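Local coordinates for Thg1-like uncharacterized protein (Bacillus thuringiensis, PDB 4KGM) that probably adds a nucleotide to the 5' end of tRNA, as tRNA(His) guanylyltransferases do, and binds ATP with two magnesium ions in a polymerase palm-like domain, at residues Glu21-Phe34 with Asp75-Leu87. Residues are numbered along the deposited sequence; the frame is centred on the assembly and turned at random.
Sequences ERMPVIVRIDGAHF and DEISILITNYDKL. With MG (magnesium ion), chain G; MG (magnesium ion), chain H; ATP (adenosine-5'-triphosphate), chain E.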
loop_
_atom_site.group_PDB
_atom_site.type_symbol
_atom_site.label_atom_id
_atom_site.label_comp_id
_atom_site.label_asym_id
_atom_site.label_seq_id
_atom_site.Cartn_x
_atom_site.Cartn_y
_atom_site.Cartn_z
ATOM N N GLU A 21 -6.428 11.478 5.125
ATOM C CA GLU A 21 -7.608 12.332 5.181
ATOM C C GLU A 21 -7.275 13.807 4.976
ATOM O O GLU A 21 -6.113 14.174 4.795
ATOM C CB GLU A 21 -8.330 12.149 6.519
ATOM C CG GLU A 21 -8.765 10.717 6.806
ATOM C CD GLU A 21 -9.383 10.557 8.185
ATOM O OE1 GLU A 21 -9.592 11.581 8.868
ATOM O OE2 GLU A 21 -9.655 9.407 8.591
ATOM N N ARG A 22 -8.313 14.638 5.011
ATOM C CA ARG A 22 -8.191 16.089 4.872
ATOM C C ARG A 22 -7.419 16.540 3.634
ATOM O O ARG A 22 -6.627 17.480 3.697
ATOM C CB ARG A 22 -7.596 16.716 6.138
ATOM C CG ARG A 22 -8.516 16.643 7.347
ATOM C CD ARG A 22 -8.034 17.549 8.467
ATOM N NE ARG A 22 -8.013 18.952 8.060
ATOM C CZ ARG A 22 -9.072 19.754 8.094
ATOM N NH1 ARG A 22 -10.242 19.291 8.513
ATOM N NH2 ARG A 22 -8.965 21.017 7.705
ATOM N N MET A 23 -7.658 15.867 2.514
ATOM C CA MET A 23 -7.093 16.278 1.235
ATOM C C MET A 23 -7.959 15.779 0.077
ATOM O O MET A 23 -8.648 14.767 0.213
ATOM C CB MET A 23 -5.634 15.816 1.101
ATOM C CG MET A 23 -5.422 14.319 1.117
ATOM S SD MET A 23 -3.669 13.915 0.929
ATOM C CE MET A 23 -2.984 14.720 2.376
ATOM N N PRO A 24 -7.948 16.504 -1.057
ATOM C CA PRO A 24 -8.783 16.178 -2.220
ATOM C C PRO A 24 -8.661 14.726 -2.673
ATOM O O PRO A 24 -7.553 14.206 -2.799
ATOM C CB PRO A 24 -8.235 17.103 -3.307
ATOM C CG PRO A 24 -7.726 18.280 -2.564
ATOM C CD PRO A 24 -7.175 17.742 -1.272
ATOM N N VAL A 25 -9.804 14.087 -2.908
ATOM C CA VAL A 25 -9.841 12.725 -3.432
ATOM C C VAL A 25 -10.469 12.704 -4.825
ATOM O O VAL A 25 -11.513 13.316 -5.054
ATOM C CB VAL A 25 -10.631 11.780 -2.499
ATOM C CG1 VAL A 25 -10.936 10.463 -3.196
ATOM C CG2 VAL A 25 -9.860 11.542 -1.209
ATOM N N ILE A 26 -9.821 12.007 -5.752
ATOM C CA ILE A 26 -10.348 11.848 -7.100
ATOM C C ILE A 26 -10.682 10.387 -7.382
ATOM O O ILE A 26 -9.855 9.499 -7.167
ATOM C CB ILE A 26 -9.346 12.346 -8.159
ATOM C CG1 ILE A 26 -9.144 13.856 -8.036
ATOM C CG2 ILE A 26 -9.828 11.992 -9.557
ATOM C CD1 ILE A 26 -10.375 14.659 -8.373
ATOM N N VAL A 27 -11.900 10.146 -7.860
ATOM C CA VAL A 27 -12.316 8.811 -8.273
ATOM C C VAL A 27 -12.641 8.797 -9.763
ATOM O O VAL A 27 -13.472 9.577 -10.228
ATOM C CB VAL A 27 -13.563 8.348 -7.503
ATOM C CG1 VAL A 27 -14.003 6.972 -7.989
ATOM C CG2 VAL A 27 -13.289 8.328 -6.007
ATOM N N ARG A 28 -11.982 7.919 -10.513
ATOM C CA ARG A 28 -12.300 7.765 -11.929
ATOM C C ARG A 28 -12.919 6.402 -12.235
ATOM O O ARG A 28 -12.420 5.361 -11.804
ATOM C CB ARG A 28 -11.081 8.023 -12.827
ATOM C CG ARG A 28 -11.441 8.075 -14.316
ATOM C CD ARG A 28 -10.342 8.682 -15.184
ATOM N NE ARG A 28 -9.172 7.816 -15.302
ATOM C CZ ARG A 28 -7.981 8.095 -14.781
ATOM N NH1 ARG A 28 -7.796 9.224 -14.111
ATOM N NH2 ARG A 28 -6.972 7.247 -14.936
ATOM N N ILE A 29 -14.020 6.425 -12.968
ATOM C CA ILE A 29 -14.708 5.214 -13.377
ATOM C C ILE A 29 -14.672 5.127 -14.896
ATOM O O ILE A 29 -15.040 6.065 -15.573
ATOM C CB ILE A 29 -16.163 5.224 -12.866
ATOM C CG1 ILE A 29 -16.188 5.070 -11.355
ATOM C CG2 ILE A 29 -16.978 4.118 -13.498
ATOM C CD1 ILE A 29 -17.357 5.755 -10.700
ATOM N N ASP A 30 -14.215 4.003 -15.424
ATOM C CA ASP A 30 -14.095 3.835 -16.870
ATOM C C ASP A 30 -14.774 2.555 -17.355
ATOM O O ASP A 30 -14.544 1.476 -16.810
ATOM C CB ASP A 30 -12.622 3.840 -17.289
ATOM C CG ASP A 30 -12.442 3.936 -18.795
ATOM O OD1 ASP A 30 -12.487 2.886 -19.471
ATOM O OD2 ASP A 30 -12.250 5.062 -19.302
ATOM N N GLY A 31 -15.608 2.686 -18.384
ATOM C CA GLY A 31 -16.340 1.559 -18.933
ATOM C C GLY A 31 -15.440 0.464 -19.473
ATOM O O GLY A 31 -14.451 0.737 -20.150
ATOM N N ALA A 32 -15.788 -0.783 -19.172
ATOM C CA ALA A 32 -15.001 -1.927 -19.622
ATOM C C ALA A 32 -15.405 -2.365 -21.027
ATOM O O ALA A 32 -16.579 -2.632 -21.289
ATOM C CB ALA A 32 -15.138 -3.084 -18.643
ATOM N N HIS A 33 -14.420 -2.436 -21.921
ATOM C CA HIS A 33 -14.633 -2.862 -23.303
ATOM C C HIS A 33 -15.752 -2.082 -23.987
ATOM O O HIS A 33 -16.641 -2.673 -24.598
ATOM C CB HIS A 33 -14.937 -4.361 -23.370
ATOM C CG HIS A 33 -13.888 -5.220 -22.738
ATOM N ND1 HIS A 33 -12.578 -5.233 -23.168
ATOM C CD2 HIS A 33 -13.955 -6.102 -21.712
ATOM C CE1 HIS A 33 -11.883 -6.081 -22.432
ATOM N NE2 HIS A 33 -12.696 -6.622 -21.542
ATOM N N PHE A 34 -15.707 -0.758 -23.883
ATOM C CA PHE A 34 -16.759 0.071 -24.464
ATOM C C PHE A 34 -16.573 0.304 -25.961
ATOM O O PHE A 34 -17.255 1.130 -26.563
ATOM C CB PHE A 34 -16.919 1.383 -23.694
ATOM C CG PHE A 34 -18.055 1.363 -22.710
ATOM C CD1 PHE A 34 -18.213 0.296 -21.842
ATOM C CD2 PHE A 34 -18.968 2.403 -22.658
ATOM C CE1 PHE A 34 -19.258 0.264 -20.940
ATOM C CE2 PHE A 34 -20.015 2.379 -21.755
ATOM C CZ PHE A 34 -20.160 1.307 -20.896
ATOM N N ASP A 75 -16.323 7.327 -22.134
ATOM C CA ASP A 75 -16.840 6.288 -21.249
ATOM C C ASP A 75 -16.231 6.378 -19.852
ATOM O O ASP A 75 -16.243 5.404 -19.100
ATOM C CB ASP A 75 -16.571 4.903 -21.839
ATOM C CG ASP A 75 -15.094 4.565 -21.880
ATOM O OD1 ASP A 75 -14.274 5.499 -22.010
ATOM O OD2 ASP A 75 -14.754 3.367 -21.778
ATOM N N GLU A 76 -15.699 7.545 -19.505
ATOM C CA GLU A 76 -15.067 7.719 -18.205
ATOM C C GLU A 76 -15.788 8.752 -17.345
ATOM O O GLU A 76 -16.399 9.690 -17.859
ATOM C CB GLU A 76 -13.591 8.092 -18.355
ATOM C CG GLU A 76 -13.349 9.561 -18.640
ATOM C CD GLU A 76 -11.884 9.930 -18.575
ATOM O OE1 GLU A 76 -11.036 9.057 -18.860
ATOM O OE2 GLU A 76 -11.582 11.090 -18.228
ATOM N N ILE A 77 -15.716 8.561 -16.031
ATOM C CA ILE A 77 -16.346 9.466 -15.079
ATOM C C ILE A 77 -15.389 9.794 -13.934
ATOM O O ILE A 77 -15.026 8.917 -13.150
ATOM C CB ILE A 77 -17.632 8.857 -14.487
ATOM C CG1 ILE A 77 -18.684 8.647 -15.579
ATOM C CG2 ILE A 77 -18.188 9.744 -13.389
ATOM C CD1 ILE A 77 -19.991 8.094 -15.061
ATOM N N SER A 78 -14.977 11.054 -13.847
ATOM C CA SER A 78 -14.114 11.504 -12.762
ATOM C C SER A 78 -14.927 12.235 -11.703
ATOM O O SER A 78 -15.768 13.073 -12.025
ATOM C CB SER A 78 -12.998 12.409 -13.285
ATOM O OG SER A 78 -12.054 11.675 -14.044
ATOM N N ILE A 79 -14.672 11.913 -10.439
ATOM C CA ILE A 79 -15.400 12.523 -9.333
ATOM C C ILE A 79 -14.448 13.166 -8.328
ATOM O O ILE A 79 -13.525 12.515 -7.832
ATOM C CB ILE A 79 -16.270 11.486 -8.603
ATOM C CG1 ILE A 79 -17.147 10.731 -9.605
ATOM C CG2 ILE A 79 -17.112 12.157 -7.526
ATOM C CD1 ILE A 79 -17.796 9.490 -9.039
ATOM N N LEU A 80 -14.671 14.445 -8.037
ATOM C CA LEU A 80 -13.884 15.152 -7.032
ATOM C C LEU A 80 -14.551 15.067 -5.667
ATOM O O LEU A 80 -15.675 15.538 -5.484
ATOM C CB LEU A 80 -13.689 16.620 -7.418
ATOM C CG LEU A 80 -13.175 17.530 -6.296
ATOM C CD1 LEU A 80 -11.783 17.114 -5.840
ATOM C CD2 LEU A 80 -13.187 18.987 -6.721
ATOM N N ILE A 81 -13.849 14.467 -4.711
ATOM C CA ILE A 81 -14.358 14.343 -3.352
ATOM C C ILE A 81 -13.474 15.113 -2.377
ATOM O O ILE A 81 -12.251 14.966 -2.388
ATOM C CB ILE A 81 -14.418 12.871 -2.905
ATOM C CG1 ILE A 81 -15.071 12.008 -3.987
ATOM C CG2 ILE A 81 -15.170 12.744 -1.593
ATOM C CD1 ILE A 81 -15.069 10.532 -3.664
ATOM N N THR A 82 -14.094 15.941 -1.545
ATOM C CA THR A 82 -13.371 16.651 -0.496
ATOM C C THR A 82 -13.919 16.245 0.865
ATOM O O THR A 82 -15.119 16.016 1.013
ATOM C CB THR A 82 -13.475 18.182 -0.650
ATOM O OG1 THR A 82 -14.836 18.593 -0.474
ATOM C CG2 THR A 82 -12.981 18.618 -2.020
ATOM N N ASN A 83 -13.037 16.157 1.856
ATOM C CA ASN A 83 -13.432 15.729 3.193
ATOM C C ASN A 83 -12.910 16.659 4.283
ATOM O O ASN A 83 -12.675 16.230 5.412
ATOM C CB ASN A 83 -12.948 14.303 3.454
ATOM C CG ASN A 83 -11.458 14.146 3.224
ATOM O OD1 ASN A 83 -10.752 15.123 2.961
ATOM N ND2 ASN A 83 -10.968 12.914 3.323
ATOM N N TYR A 84 -12.729 17.930 3.941
ATOM C CA TYR A 84 -12.180 18.900 4.880
ATOM C C TYR A 84 -12.991 20.191 4.914
ATOM O O TYR A 84 -12.454 21.261 5.204
ATOM C CB TYR A 84 -10.720 19.201 4.539
ATOM C CG TYR A 84 -10.479 19.502 3.077
ATOM C CD1 TYR A 84 -10.134 18.490 2.187
ATOM C CD2 TYR A 84 -10.593 20.796 2.583
ATOM C CE1 TYR A 84 -9.912 18.758 0.849
ATOM C CE2 TYR A 84 -10.373 21.072 1.245
ATOM C CZ TYR A 84 -10.032 20.049 0.383
ATOM O OH TYR A 84 -9.810 20.318 -0.949
ATOM N N ASP A 85 -14.282 20.080 4.616
ATOM C CA ASP A 85 -15.187 21.224 4.632
ATOM C C ASP A 85 -15.212 21.861 6.018
ATOM O O ASP A 85 -15.059 23.075 6.160
ATOM C CB ASP A 85 -16.600 20.791 4.233
ATOM C CG ASP A 85 -16.640 20.091 2.885
ATOM O OD1 ASP A 85 -17.684 20.178 2.205
ATOM O OD2 ASP A 85 -15.633 19.452 2.508
ATOM N N LYS A 86 -15.408 21.026 7.033
ATOM C CA LYS A 86 -15.357 21.466 8.421
ATOM C C LYS A 86 -14.214 20.760 9.138
ATOM O O LYS A 86 -13.435 20.035 8.518
ATOM C CB LYS A 86 -16.675 21.158 9.132
ATOM C CG LYS A 86 -17.889 21.830 8.521
ATOM C CD LYS A 86 -19.154 21.440 9.267
ATOM C CE LYS A 86 -20.381 22.110 8.671
ATOM N NZ LYS A 86 -21.628 21.698 9.374
ATOM N N LEU A 87 -14.116 20.974 10.445
ATOM C CA LEU A 87 -13.120 20.284 11.254
ATOM C C LEU A 87 -13.630 18.901 11.638
ATOM O O LEU A 87 -12.852 18.013 11.987
ATOM C CB LEU A 87 -12.786 21.092 12.510
ATOM C CG LEU A 87 -11.538 21.979 12.467
ATOM C CD1 LEU A 87 -11.570 22.923 11.275
ATOM C CD2 LEU A 87 -11.391 22.757 13.768
HETATM MG MG MG G . -13.168 2.030 -21.293
HETATM MG MG MG H . -11.999 5.064 -21.622
HETATM P PG ATP E . -11.057 -0.790 -21.834
HETATM O O1G ATP E . -9.655 -0.330 -22.157
HETATM O O2G ATP E . -11.150 -2.201 -21.301
HETATM O O3G ATP E . -11.859 0.216 -21.044
HETATM P PB ATP E . -12.450 0.407 -23.984
HETATM O O1B ATP E . -13.492 0.991 -23.059
HETATM O O2B ATP E . -12.858 -0.003 -25.378
HETATM O O3B ATP E . -11.771 -0.874 -23.280
HETATM P PA ATP E . -11.518 3.018 -24.209
HETATM O O1A ATP E . -10.279 3.724 -24.704
HETATM O O2A ATP E . -12.168 3.434 -22.912
HETATM O O3A ATP E . -11.222 1.438 -24.133
HETATM O "O5'" ATP E . -12.642 3.050 -25.363
HETATM C "C5'" ATP E . -13.772 3.913 -25.265
HETATM C "C4'" ATP E . -14.729 3.608 -26.410
HETATM O "O4'" ATP E . -16.045 4.083 -26.119
HETATM C "C3'" ATP E . -14.288 4.271 -27.706
HETATM O "O3'" ATP E . -13.852 3.278 -28.637
HETATM C "C2'" ATP E . -15.516 4.982 -28.242
HETATM O "O2'" ATP E . -15.788 4.560 -29.582
HETATM C "C1'" ATP E . -16.652 4.577 -27.315
HETATM N N9 ATP E . -17.539 5.733 -27.022
HETATM C C8 ATP E . -17.357 6.648 -26.051
HETATM N N7 ATP E . -18.354 7.570 -26.055
HETATM C C5 ATP E . -19.202 7.246 -27.048
HETATM C C6 ATP E . -20.462 7.797 -27.601
HETATM N N6 ATP E . -21.031 8.910 -27.077
HETATM N N1 ATP E . -21.025 7.149 -28.645
HETATM C C2 ATP E . -20.472 6.043 -29.173
HETATM N N3 ATP E . -19.332 5.489 -28.724
HETATM C C4 ATP E . -18.661 6.034 -27.682
HETATM O O HOH W 1 -11.950 22.649 7.937
HETATM O O HOH W 2 -8.482 12.447 1.898
HETATM O O HOH W 3 -11.651 13.893 0.196
HETATM O O HOH W 4 -10.154 5.532 -21.126
#
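Asp-30 swings its carboxylate carbon anti to the backbone nitrogen (chi1 -169°), while Asp-75 tucks its own between backbone nitrogen and carbonyl carbon (chi1 67°). These two turns bring the carboxylates together with their planes 81° apart, and each bridges both magnesium ions. One magnesium is held by Asp-30 OD1, Asp-75 OD2 and the carbonyl oxygen of Gly-31, each at 2.1 Å, with an oxygen from each of the three ATP phosphates completing six ligands. The second takes Asp-30 OD2, Asp-75 OD1, a water and the same alpha-phosphate oxygen, O2A. Just beyond, Phe-34 N gives a 2.9 Å hydrogen bond to ATP O1B, and Asp-75 CB packs 3.6 Å from Phe-34 CD2.

Behind the metals, strands 25-31 and 76-81 run antiparallel. Val-25, Val-27 and Ile-29 form hydrogen-bonded pairs with Ile-81, Ile-79 and Ile-77, and their side chains share one face, where Val-27 CG2 meets Ile-81 CD1 at 3.7 Å; helix 97-119 packs on Val-27 and Ile-29. On the other face Ile-26 CD1 touches Leu-80 CD1 at 3.8 Å, under helix 140-160. There Arg-28 lays CD against Ser-78 OG; this OG and Arg-28 NH1 both hydrogen-bond to Tyr-143 OH, and Arg-28 NH2 salt-bridges Glu-12 of the fourth subunit.

At the far end Pro-24 N lies at the edge of the Tyr-84 ring, and Pro-24 CD is 3.6 Å from Tyr-84 CE1. Tyr-84 CB sits over the centre of the Arg-22 guanidinium, whose NH1 bonds Lys-86 O at 3.3 Å in its plane while NH2 salt-bridges Asp-138 of the second subunit. An aspartate near the end of one strand and another just before its antiparallel neighbour, sharing two metals and a triphosphate, are characteristic of the polymerase palm-like catalytic domain of the Thg1 family.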